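Local coordinates for CELL division protein FTSZ (PDB 4B45) that is a tubulin-like GTP-binding protein with GTPase activity that takes part in controlling the shape of archaeal cells, at residues I132-D137 and L141-A146; L162-A167 and S322-S327; E237-A242 and P274-R279. One frame throughout, in Å; residues are numbered along the deposited sequence.

How the interactions relate
Interactions 1 and 2 adjoin, their centres about 10 Å apart, and hold neighbouring strands of one sheet, 127-133 and 159-164, at the nucleotide. They are joined directly: Ala136 N bonds to Asp166 OD2, and both touch the guanine base. Interaction 1 is a mostly buried, neutral contact, an amide bond and proline packing within one beta-alpha-beta unit. Interaction 2, partly buried, is ionic and ties the GTPase domain to the C-terminal helix 323-340. Interaction 3 is neutral too, one amide bond with apolar packing within the C-terminal domain, its centre about 41 Å from that of interaction 1. Its touching residues are mostly buried, although its centre lies about 29 Å from that of the chain.

Interaction 1: I132-D137 and L141-A146; sequences ILPGAD and LYQVNA. With GSP (5'-guanosine-diphosphate-monothiophosphate), chain C.
Gln143 sets its CG anti to its own carbonyl carbon (chi1 -55°) and then bends at chi2, which swings the amide from helix 140-156 over to the loop after strand 127-133. There NE2 donates to Gly135 O at 2.9 Å. The bond is bent, with an N-H...O angle of 135°, and the donor stands 30° off the carbonyl plane. OE1 serves as the acceptor end: a water donates to it and to Pro134 O, both at 2.7 Å, so both ends of the amide are tied to this loop. NE2 also bonds to Glu138 O. Cut back to an alanine, this position is likely to leave Gly135 O and the bridging water without their amide partner and to open a gap beside the proline ring. Pro134 supplies the apolar half, its CD 3.5 Å from Ala146 CB; its CG also lies against Gln143 OE1, 3.7 Å away. The same proline turns CB to the ribose, 3.8 Å from GSP O3', while Ile132 CD1 comes within 3.7 Å of GSP N2 on the base. The arrangement is the beta-alpha connection of a beta-alpha-beta unit (strand 127-133, helix 140-156, strand 159-164) in the tubulin/FtsZ GTPase domain, here forming part of the nucleotide pocket.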
loop_
_atom_site.group_PDB
_atom_site.type_symbol
_atom_site.label_atom_id
_atom_site.label_comp_id
_atom_site.label_asym_id
_atom_site.label_seq_id
_atom_site.Cartn_x
_atom_site.Cartn_y
_atom_site.Cartn_z
ATOM N N ILE A 132 2.324 6.643 -2.727
ATOM C CA ILE A 132 1.879 7.690 -1.790
ATOM C C ILE A 132 1.476 8.973 -2.500
ATOM O O ILE A 132 2.291 9.624 -3.174
ATOM C CB ILE A 132 2.949 8.015 -0.740
ATOM C CG1 ILE A 132 3.199 6.801 0.156
ATOM C CG2 ILE A 132 2.529 9.209 0.112
ATOM C CD1 ILE A 132 4.622 6.735 0.698
ATOM N N LEU A 133 0.204 9.332 -2.345
ATOM C CA LEU A 133 -0.344 10.551 -2.922
ATOM C C LEU A 133 -0.005 11.735 -2.013
ATOM O O LEU A 133 -0.128 11.630 -0.795
ATOM C CB LEU A 133 -1.860 10.396 -3.051
ATOM C CG LEU A 133 -2.579 11.088 -4.207
ATOM C CD1 LEU A 133 -2.079 10.553 -5.538
ATOM C CD2 LEU A 133 -4.090 10.893 -4.066
ATOM N N PRO A 134 0.446 12.861 -2.595
ATOM C CA PRO A 134 0.797 14.005 -1.752
ATOM C C PRO A 134 -0.446 14.627 -1.150
ATOM O O PRO A 134 -1.508 14.605 -1.766
ATOM C CB PRO A 134 1.421 14.998 -2.744
ATOM C CG PRO A 134 0.802 14.658 -4.055
ATOM C CD PRO A 134 0.613 13.155 -4.029
ATOM N N GLY A 135 -0.317 15.197 0.036
ATOM C CA GLY A 135 -1.416 15.952 0.599
ATOM C C GLY A 135 -1.769 17.137 -0.278
ATOM O O GLY A 135 -0.905 17.705 -0.973
ATOM N N ALA A 136 -3.043 17.517 -0.231
ATOM C CA ALA A 136 -3.568 18.615 -1.029
ATOM C C ALA A 136 -2.898 19.971 -0.763
ATOM O O ALA A 136 -2.958 20.871 -1.609
ATOM C CB ALA A 136 -5.083 18.716 -0.840
ATOM N N ASP A 137 -2.262 20.130 0.399
ATOM C CA ASP A 137 -1.553 21.390 0.681
ATOM C C ASP A 137 -0.148 21.446 0.081
ATOM O O ASP A 137 0.488 22.499 0.090
ATOM C CB ASP A 137 -1.462 21.677 2.187
ATOM C CG ASP A 137 -2.792 22.085 2.788
ATOM O OD1 ASP A 137 -3.634 22.645 2.054
ATOM O OD2 ASP A 137 -2.993 21.854 3.999
ATOM N N LEU A 141 4.449 21.646 -7.683
ATOM C CA LEU A 141 5.480 20.802 -8.265
ATOM C C LEU A 141 5.250 19.341 -7.911
ATOM O O LEU A 141 5.422 18.455 -8.745
ATOM C CB LEU A 141 6.857 21.238 -7.764
ATOM C CG LEU A 141 7.999 20.231 -7.869
ATOM C CD1 LEU A 141 8.554 20.200 -9.281
ATOM C CD2 LEU A 141 9.078 20.555 -6.849
ATOM N N TYR A 142 4.868 19.108 -6.660
ATOM C CA TYR A 142 4.622 17.777 -6.147
ATOM C C TYR A 142 3.309 17.205 -6.686
ATOM O O TYR A 142 3.208 15.999 -6.946
ATOM C CB TYR A 142 4.641 17.803 -4.613
ATOM C CG TYR A 142 5.915 18.412 -4.079
ATOM C CD1 TYR A 142 7.117 17.717 -4.157
ATOM C CD2 TYR A 142 5.931 19.695 -3.533
ATOM C CE1 TYR A 142 8.294 18.269 -3.693
ATOM C CE2 TYR A 142 7.104 20.252 -3.051
ATOM C CZ TYR A 142 8.285 19.529 -3.142
ATOM O OH TYR A 142 9.468 20.052 -2.681
ATOM N N GLN A 143 2.315 18.069 -6.867
ATOM C CA GLN A 143 1.045 17.638 -7.443
ATOM C C GLN A 143 1.264 17.187 -8.891
ATOM O O GLN A 143 0.758 16.144 -9.308
ATOM C CB GLN A 143 0.003 18.762 -7.377
ATOM C CG GLN A 143 -0.238 19.343 -5.981
ATOM C CD GLN A 143 -0.885 18.363 -5.007
ATOM O OE1 GLN A 143 -1.368 17.292 -5.397
ATOM N NE2 GLN A 143 -0.886 18.725 -3.721
ATOM N N VAL A 144 2.032 17.975 -9.641
ATOM C CA VAL A 144 2.385 17.659 -11.029
ATOM C C VAL A 144 3.220 16.372 -11.159
ATOM O O VAL A 144 2.902 15.506 -11.970
ATOM C CB VAL A 144 3.105 18.849 -11.712
ATOM C CG1 VAL A 144 3.789 18.425 -13.020
ATOM C CG2 VAL A 144 2.127 19.974 -11.966
ATOM N N ASN A 145 4.268 16.239 -10.350
ATOM C CA ASN A 145 5.033 14.991 -10.303
ATOM C C ASN A 145 4.137 13.767 -10.050
ATOM O O ASN A 145 4.271 12.723 -10.701
ATOM C CB ASN A 145 6.116 15.063 -9.216
ATOM C CG ASN A 145 7.334 15.877 -9.644
ATOM O OD1 ASN A 145 7.499 16.199 -10.815
ATOM N ND2 ASN A 145 8.190 16.206 -8.686
ATOM N N ALA A 146 3.228 13.893 -9.093
ATOM C CA ALA A 146 2.356 12.789 -8.731
ATOM C C ALA A 146 1.336 12.510 -9.817
ATOM O O ALA A 146 0.999 11.356 -10.069
ATOM C CB ALA A 146 1.661 13.061 -7.401
HETATM P PG GSP C . 13.124 14.566 -3.876
HETATM O O3B GSP C . 13.041 12.994 -4.186
HETATM S S1G GSP C . 11.313 15.555 -3.729
HETATM O O2G GSP C . 13.934 14.808 -2.570
HETATM O O3G GSP C . 13.788 15.126 -5.070
HETATM P PB GSP C . 12.208 11.890 -3.386
HETATM O O1B GSP C . 13.042 11.075 -2.429
HETATM O O2B GSP C . 11.619 10.934 -4.416
HETATM P PA GSP C . 10.202 11.875 -1.424
HETATM O O1A GSP C . 10.502 12.436 -0.060
HETATM O O2A GSP C . 10.337 10.377 -1.350
HETATM O O3A GSP C . 11.054 12.554 -2.552
HETATM O "O5'" GSP C . 8.720 12.119 -1.819
HETATM C "C5'" GSP C . 8.010 13.251 -1.443
HETATM C "C4'" GSP C . 6.593 12.960 -1.186
HETATM O "O4'" GSP C . 6.469 11.891 -0.295
HETATM C "C3'" GSP C . 5.892 14.095 -0.556
HETATM O "O3'" GSP C . 4.576 13.999 -0.947
HETATM C "C2'" GSP C . 5.994 13.843 0.877
HETATM O "O2'" GSP C . 4.896 14.389 1.526
HETATM C "C1'" GSP C . 5.919 12.396 0.948
HETATM N N9 GSP C . 6.664 11.769 2.021
HETATM C C8 GSP C . 7.928 12.026 2.375
HETATM N N7 GSP C . 8.281 11.201 3.380
HETATM C C5 GSP C . 7.216 10.391 3.663
HETATM C C6 GSP C . 7.021 9.340 4.600
HETATM O O6 GSP C . 8.014 8.956 5.483
HETATM N N1 GSP C . 5.815 8.723 4.631
HETATM C C2 GSP C . 4.832 9.090 3.779
HETATM N N2 GSP C . 3.553 8.375 3.863
HETATM N N3 GSP C . 4.974 10.070 2.873
HETATM C C4 GSP C . 6.181 10.747 2.805
HETATM O O HOH W 1 -2.806 16.191 -3.460
#

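Interaction 2: L162-A167 and S322-S327; sequences LVDNDA and SERVES. With GSP (5'-guanosine-diphosphate-monothiophosphate), chain C.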
loop_
_atom_site.group_PDB
_atom_site.type_symbol
_atom_site.label_atom_id
_atom_site.label_comp_id
_atom_site.label_asym_id
_atom_site.label_seq_id
_atom_site.Cartn_x
_atom_site.Cartn_y
_atom_site.Cartn_z
ATOM N N LEU A 162 -3.077 2.881 -3.586
ATOM C CA LEU A 162 -2.799 4.270 -3.234
ATOM C C LEU A 162 -2.984 4.571 -1.761
ATOM O O LEU A 162 -3.967 4.160 -1.143
ATOM C CB LEU A 162 -3.682 5.222 -4.039
ATOM C CG LEU A 162 -3.311 5.536 -5.489
ATOM C CD1 LEU A 162 -4.299 6.563 -6.068
ATOM C CD2 LEU A 162 -1.868 6.045 -5.580
ATOM N N VAL A 163 -2.031 5.316 -1.217
ATOM C CA VAL A 163 -2.126 5.868 0.119
ATOM C C VAL A 163 -2.240 7.379 0.017
ATOM O O VAL A 163 -1.337 8.049 -0.495
ATOM C CB VAL A 163 -0.847 5.565 0.923
ATOM C CG1 VAL A 163 -0.909 6.236 2.291
ATOM C CG2 VAL A 163 -0.640 4.074 1.041
ATOM N N ASP A 164 -3.344 7.918 0.511
ATOM C CA ASP A 164 -3.522 9.360 0.595
ATOM C C ASP A 164 -3.006 9.884 1.950
ATOM O O ASP A 164 -3.588 9.591 2.997
ATOM C CB ASP A 164 -5.006 9.680 0.405
ATOM C CG ASP A 164 -5.305 11.169 0.423
ATOM O OD1 ASP A 164 -4.367 11.999 0.362
ATOM O OD2 ASP A 164 -6.506 11.508 0.483
ATOM N N ASN A 165 -1.910 10.646 1.930
ATOM C CA ASN A 165 -1.345 11.204 3.158
ATOM C C ASN A 165 -2.353 12.030 3.940
ATOM O O ASN A 165 -2.349 12.043 5.172
ATOM C CB ASN A 165 -0.105 12.070 2.855
ATOM C CG ASN A 165 1.171 11.246 2.749
ATOM O OD1 ASN A 165 1.134 10.020 2.895
ATOM N ND2 ASN A 165 2.313 11.919 2.486
ATOM N N ASP A 166 -3.206 12.743 3.217
ATOM C CA ASP A 166 -4.266 13.520 3.843
ATOM C C ASP A 166 -5.286 12.641 4.581
ATOM O O ASP A 166 -6.031 13.144 5.414
ATOM C CB ASP A 166 -4.987 14.383 2.801
ATOM C CG ASP A 166 -4.258 15.676 2.509
ATOM O OD1 ASP A 166 -3.319 16.016 3.261
ATOM O OD2 ASP A 166 -4.625 16.359 1.528
ATOM N N ALA A 167 -5.324 11.339 4.285
ATOM C CA ALA A 167 -6.287 10.451 4.946
ATOM C C ALA A 167 -5.845 10.087 6.366
ATOM O O ALA A 167 -6.628 9.571 7.161
ATOM C CB ALA A 167 -6.518 9.191 4.130
ATOM N N SER A 322 -13.604 8.257 -7.863
ATOM C CA SER A 322 -13.244 8.768 -6.546
ATOM C C SER A 322 -13.051 10.276 -6.583
ATOM O O SER A 322 -12.242 10.785 -7.360
ATOM C CB SER A 322 -11.952 8.122 -6.058
ATOM O OG SER A 322 -11.446 8.814 -4.932
ATOM N N GLU A 323 -13.790 10.981 -5.731
ATOM C CA GLU A 323 -13.755 12.445 -5.673
ATOM C C GLU A 323 -12.333 12.949 -5.452
ATOM O O GLU A 323 -11.899 13.916 -6.071
ATOM C CB GLU A 323 -14.652 12.940 -4.540
ATOM C CG GLU A 323 -15.533 14.120 -4.897
ATOM C CD GLU A 323 -16.788 14.190 -4.033
ATOM O OE1 GLU A 323 -16.881 13.409 -3.057
ATOM O OE2 GLU A 323 -17.683 15.015 -4.336
ATOM N N ARG A 324 -11.626 12.270 -4.554
ATOM C CA ARG A 324 -10.269 12.616 -4.183
ATOM C C ARG A 324 -9.318 12.465 -5.374
ATOM O O ARG A 324 -8.532 13.376 -5.654
ATOM C CB ARG A 324 -9.812 11.752 -2.990
ATOM C CG ARG A 324 -8.312 11.833 -2.668
ATOM C CD ARG A 324 -7.813 13.269 -2.462
ATOM N NE ARG A 324 -6.512 13.249 -1.803
ATOM C CZ ARG A 324 -5.500 14.071 -2.072
ATOM N NH1 ARG A 324 -5.605 15.001 -3.018
ATOM N NH2 ARG A 324 -4.368 13.944 -1.396
ATOM N N VAL A 325 -9.397 11.330 -6.074
ATOM C CA VAL A 325 -8.596 11.138 -7.290
ATOM C C VAL A 325 -8.920 12.179 -8.363
ATOM O O VAL A 325 -8.025 12.799 -8.937
ATOM C CB VAL A 325 -8.747 9.703 -7.874
ATOM C CG1 VAL A 325 -7.991 9.574 -9.204
ATOM C CG2 VAL A 325 -8.208 8.692 -6.898
ATOM N N GLU A 326 -10.204 12.385 -8.620
ATOM C CA GLU A 326 -10.606 13.350 -9.630
ATOM C C GLU A 326 -10.202 14.767 -9.240
ATOM O O GLU A 326 -9.750 15.544 -10.080
ATOM C CB GLU A 326 -12.105 13.270 -9.868
ATOM C CG GLU A 326 -12.553 11.919 -10.402
ATOM C CD GLU A 326 -14.054 11.716 -10.279
ATOM O OE1 GLU A 326 -14.690 12.446 -9.487
ATOM O OE2 GLU A 326 -14.594 10.832 -10.979
ATOM N N SER A 327 -10.369 15.101 -7.963
ATOM C CA SER A 327 -9.936 16.397 -7.470
ATOM C C SER A 327 -8.421 16.522 -7.634
ATOM O O SER A 327 -7.921 17.539 -8.116
ATOM C CB SER A 327 -10.338 16.576 -6.007
ATOM O OG SER A 327 -9.801 17.777 -5.500
HETATM P PG GSP C . 13.124 14.566 -3.876
HETATM O O3B GSP C . 13.041 12.994 -4.186
HETATM S S1G GSP C . 11.313 15.555 -3.729
HETATM O O2G GSP C . 13.934 14.808 -2.570
HETATM O O3G GSP C . 13.788 15.126 -5.070
HETATM P PB GSP C . 12.208 11.890 -3.386
HETATM O O1B GSP C . 13.042 11.075 -2.429
HETATM O O2B GSP C . 11.619 10.934 -4.416
HETATM P PA GSP C . 10.202 11.875 -1.424
HETATM O O1A GSP C . 10.502 12.436 -0.060
HETATM O O2A GSP C . 10.337 10.377 -1.350
HETATM O O3A GSP C . 11.054 12.554 -2.552
HETATM O "O5'" GSP C . 8.720 12.119 -1.819
HETATM C "C5'" GSP C . 8.010 13.251 -1.443
HETATM C "C4'" GSP C . 6.593 12.960 -1.186
HETATM O "O4'" GSP C . 6.469 11.891 -0.295
HETATM C "C3'" GSP C . 5.892 14.095 -0.556
HETATM O "O3'" GSP C . 4.576 13.999 -0.947
HETATM C "C2'" GSP C . 5.994 13.843 0.877
HETATM O "O2'" GSP C . 4.896 14.389 1.526
HETATM C "C1'" GSP C . 5.919 12.396 0.948
HETATM N N9 GSP C . 6.664 11.769 2.021
HETATM C C8 GSP C . 7.928 12.026 2.375
HETATM N N7 GSP C . 8.281 11.201 3.380
HETATM C C5 GSP C . 7.216 10.391 3.663
HETATM C C6 GSP C . 7.021 9.340 4.600
HETATM O O6 GSP C . 8.014 8.956 5.483
HETATM N N1 GSP C . 5.815 8.723 4.631
HETATM C C2 GSP C . 4.832 9.090 3.779
HETATM N N2 GSP C . 3.553 8.375 3.863
HETATM N N3 GSP C . 4.974 10.070 2.873
HETATM C C4 GSP C . 6.181 10.747 2.805
#
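Asp164 OD1 is gripped from both faces of its carboxylate: Arg324 NH2 donates to it at 2.6 Å from one face, and the backbone Asp166 N at 3.2 Å from the other. The second of these bonds closes an Asx turn where strand 159-164 gives way to the 3-10 turn 165-167. Arg324 NE meanwhile donates to Asp164 OD2 at 2.9 Å, making the salt bridge a side-on, two-nitrogen grip with one bond to each oxygen. Both bonds are nearly straight, the one from NH2 at 171°. They leave within or close to the guanidinium plane but reach the oxygens from above the carboxylate, the two planes being 48° apart. Arg324 gets there with CG anti to its backbone N (chi1 169°) and a bend at chi2, reaching from the first turn of helix 323-340 toward the strand end. Toward Arg324, Asp166 adds charge alone: its OD2 is a long 3.8 Å from Arg324 NH2, well out of the guanidinium plane. That OD2 bonds to Ala136 N, and OD1 pairs with Arg169. Arg324 NH2 also bonds to Pro134 O, in the loop beside the ribose. Between the two acids in the sequence, Asn165 turns to the nucleotide instead, OD1 accepting from GSP N2 at 3.1 Å and ND2 donating to GSP N3 at 3.3 Å. The guanidinium would probably favour the ionised form of both carboxylates, and the network links the C-terminal helix electrostatically to the turn that carries the base-reading asparagine.

Interaction 3: E237-A242 and P274-R279; sequences EDNINA and PDTIPR
A compact polar and apolar contact within the C-terminal domain joins the start of helix 240-252 to the loop between strand 263-272 and helix 279-293. Its polar element is one side-chain to backbone hydrogen bond: Asn239 ND2 donates to Thr276 O at 3.0 Å. The evidence for a sound bond is its N-H...O angle of 165°, with the acceptor 9° out of the amide plane of Asn239. Asn239 directs its amide there with CG anti to its own carbonyl carbon (chi1 -66°). The same ND2 also bonds to Ser233 O, so one amide nitrogen links two loops, and it lies 3.6 Å from Thr276 CB. Asn239 holds the N-cap position of its helix, but its side chain makes no capping bond and is spent on this bridge instead. Pro278, likewise at an N-cap position, precedes helix 279-293, so the contact brings the residues that begin two helices together. Its ring supplies the apolar part: CB lies 3.6 Å from Ile240 CG1, while CG approaches the backbone Asn239 C at 3.8 Å. Two residues before the proline, Thr276 OG1 bonds to Glu273 O, within its own loop. Leu310 of strand 309-319 packs on the side chains of both Asn239 and Thr276, bringing the domain's sheet against this junction.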
loop_
_atom_site.group_PDB
_atom_site.type_symbol
_atom_site.label_atom_id
_atom_site.label_comp_id
_atom_site.label_asym_id
_atom_site.label_seq_id
_atom_site.Cartn_x
_atom_site.Cartn_y
_atom_site.Cartn_z
ATOM N N GLU A 237 -22.386 -14.393 18.519
ATOM C CA GLU A 237 -23.676 -13.734 18.297
ATOM C C GLU A 237 -23.702 -12.248 18.691
ATOM O O GLU A 237 -24.401 -11.451 18.061
ATOM C CB GLU A 237 -24.803 -14.480 19.017
ATOM C CG GLU A 237 -26.184 -14.174 18.468
ATOM C CD GLU A 237 -27.271 -14.984 19.149
ATOM O OE1 GLU A 237 -27.129 -15.240 20.365
ATOM O OE2 GLU A 237 -28.261 -15.372 18.474
ATOM N N ASP A 238 -22.941 -11.863 19.713
ATOM C CA ASP A 238 -22.902 -10.448 20.109
ATOM C C ASP A 238 -22.129 -9.592 19.123
ATOM O O ASP A 238 -22.160 -8.369 19.214
ATOM C CB ASP A 238 -22.256 -10.253 21.478
ATOM C CG ASP A 238 -22.983 -10.962 22.574
ATOM O OD1 ASP A 238 -24.227 -11.079 22.490
ATOM O OD2 ASP A 238 -22.297 -11.401 23.525
ATOM N N ASN A 239 -21.424 -10.221 18.189
ATOM C CA ASN A 239 -20.501 -9.473 17.343
ATOM C C ASN A 239 -21.032 -9.269 15.939
ATOM O O ASN A 239 -20.302 -8.854 15.048
ATOM C CB ASN A 239 -19.137 -10.176 17.289
ATOM C CG ASN A 239 -18.429 -10.176 18.632
ATOM O OD1 ASN A 239 -18.488 -9.196 19.375
ATOM N ND2 ASN A 239 -17.753 -11.274 18.948
ATOM N N ILE A 240 -22.296 -9.597 15.731
ATOM C CA ILE A 240 -22.869 -9.478 14.395
ATOM C C ILE A 240 -22.838 -8.031 13.919
ATOM O O ILE A 240 -22.399 -7.745 12.803
ATOM C CB ILE A 240 -24.296 -10.041 14.332
ATOM C CG1 ILE A 240 -24.252 -11.570 14.393
ATOM C CG2 ILE A 240 -24.965 -9.598 13.048
ATOM C CD1 ILE A 240 -25.604 -12.227 14.489
ATOM N N ASN A 241 -23.296 -7.125 14.781
ATOM C CA ASN A 241 -23.240 -5.683 14.523
ATOM C C ASN A 241 -21.819 -5.163 14.327
ATOM O O ASN A 241 -21.555 -4.369 13.411
ATOM C CB ASN A 241 -23.909 -4.921 15.666
ATOM C CG ASN A 241 -23.774 -3.410 15.527
ATOM O OD1 ASN A 241 -23.029 -2.765 16.272
ATOM N ND2 ASN A 241 -24.502 -2.840 14.571
ATOM N N ALA A 242 -20.912 -5.595 15.200
ATOM C CA ALA A 242 -19.496 -5.251 15.077
ATOM C C ALA A 242 -18.919 -5.571 13.685
ATOM O O ALA A 242 -18.200 -4.754 13.115
ATOM C CB ALA A 242 -18.680 -5.952 16.164
ATOM N N PRO A 274 -11.539 -17.084 15.813
ATOM C CA PRO A 274 -12.574 -17.876 15.129
ATOM C C PRO A 274 -13.905 -17.989 15.885
ATOM O O PRO A 274 -14.969 -17.807 15.276
ATOM C CB PRO A 274 -11.922 -19.256 14.996
ATOM C CG PRO A 274 -10.478 -18.968 14.897
ATOM C CD PRO A 274 -10.215 -17.731 15.732
ATOM N N ASP A 275 -13.847 -18.272 17.184
ATOM C CA ASP A 275 -15.055 -18.425 17.999
ATOM C C ASP A 275 -15.896 -17.153 18.111
ATOM O O ASP A 275 -17.074 -17.228 18.426
ATOM C CB ASP A 275 -14.700 -18.907 19.412
ATOM C CG ASP A 275 -14.269 -20.361 19.443
ATOM O OD1 ASP A 275 -14.633 -21.113 18.513
ATOM O OD2 ASP A 275 -13.562 -20.748 20.400
ATOM N N THR A 276 -15.292 -15.991 17.874
ATOM C CA THR A 276 -15.997 -14.724 18.038
ATOM C C THR A 276 -16.616 -14.188 16.738
ATOM O O THR A 276 -17.430 -13.260 16.754
ATOM C CB THR A 276 -15.071 -13.646 18.642
ATOM O OG1 THR A 276 -14.155 -13.170 17.644
ATOM C CG2 THR A 276 -14.296 -14.217 19.833
ATOM N N ILE A 277 -16.233 -14.779 15.618
ATOM C CA ILE A 277 -16.685 -14.315 14.305
ATOM C C ILE A 277 -17.972 -15.021 13.877
ATOM O O ILE A 277 -17.944 -16.214 13.556
ATOM C CB ILE A 277 -15.602 -14.586 13.260
ATOM C CG1 ILE A 277 -14.289 -13.902 13.672
ATOM C CG2 ILE A 277 -16.053 -14.129 11.885
ATOM C CD1 ILE A 277 -13.273 -13.780 12.548
ATOM N N PRO A 278 -19.103 -14.285 13.867
ATOM C CA PRO A 278 -20.418 -14.879 13.605
ATOM C C PRO A 278 -20.680 -15.131 12.125
ATOM O O PRO A 278 -20.362 -14.290 11.282
ATOM C CB PRO A 278 -21.391 -13.820 14.130
ATOM C CG PRO A 278 -20.637 -12.514 14.014
ATOM C CD PRO A 278 -19.185 -12.849 14.195
ATOM N N ARG A 279 -21.276 -16.282 11.825
ATOM C CA ARG A 279 -21.605 -16.648 10.455
ATOM C C ARG A 279 -22.497 -15.610 9.783
ATOM O O ARG A 279 -22.239 -15.190 8.658
ATOM C CB ARG A 279 -22.310 -18.008 10.433
ATOM C CG ARG A 279 -22.869 -18.388 9.072
ATOM C CD ARG A 279 -23.515 -19.766 9.116
ATOM N NE ARG A 279 -24.092 -20.108 7.825
ATOM C CZ ARG A 279 -24.755 -21.235 7.583
ATOM N NH1 ARG A 279 -24.928 -22.123 8.552
ATOM N NH2 ARG A 279 -25.254 -21.464 6.374
#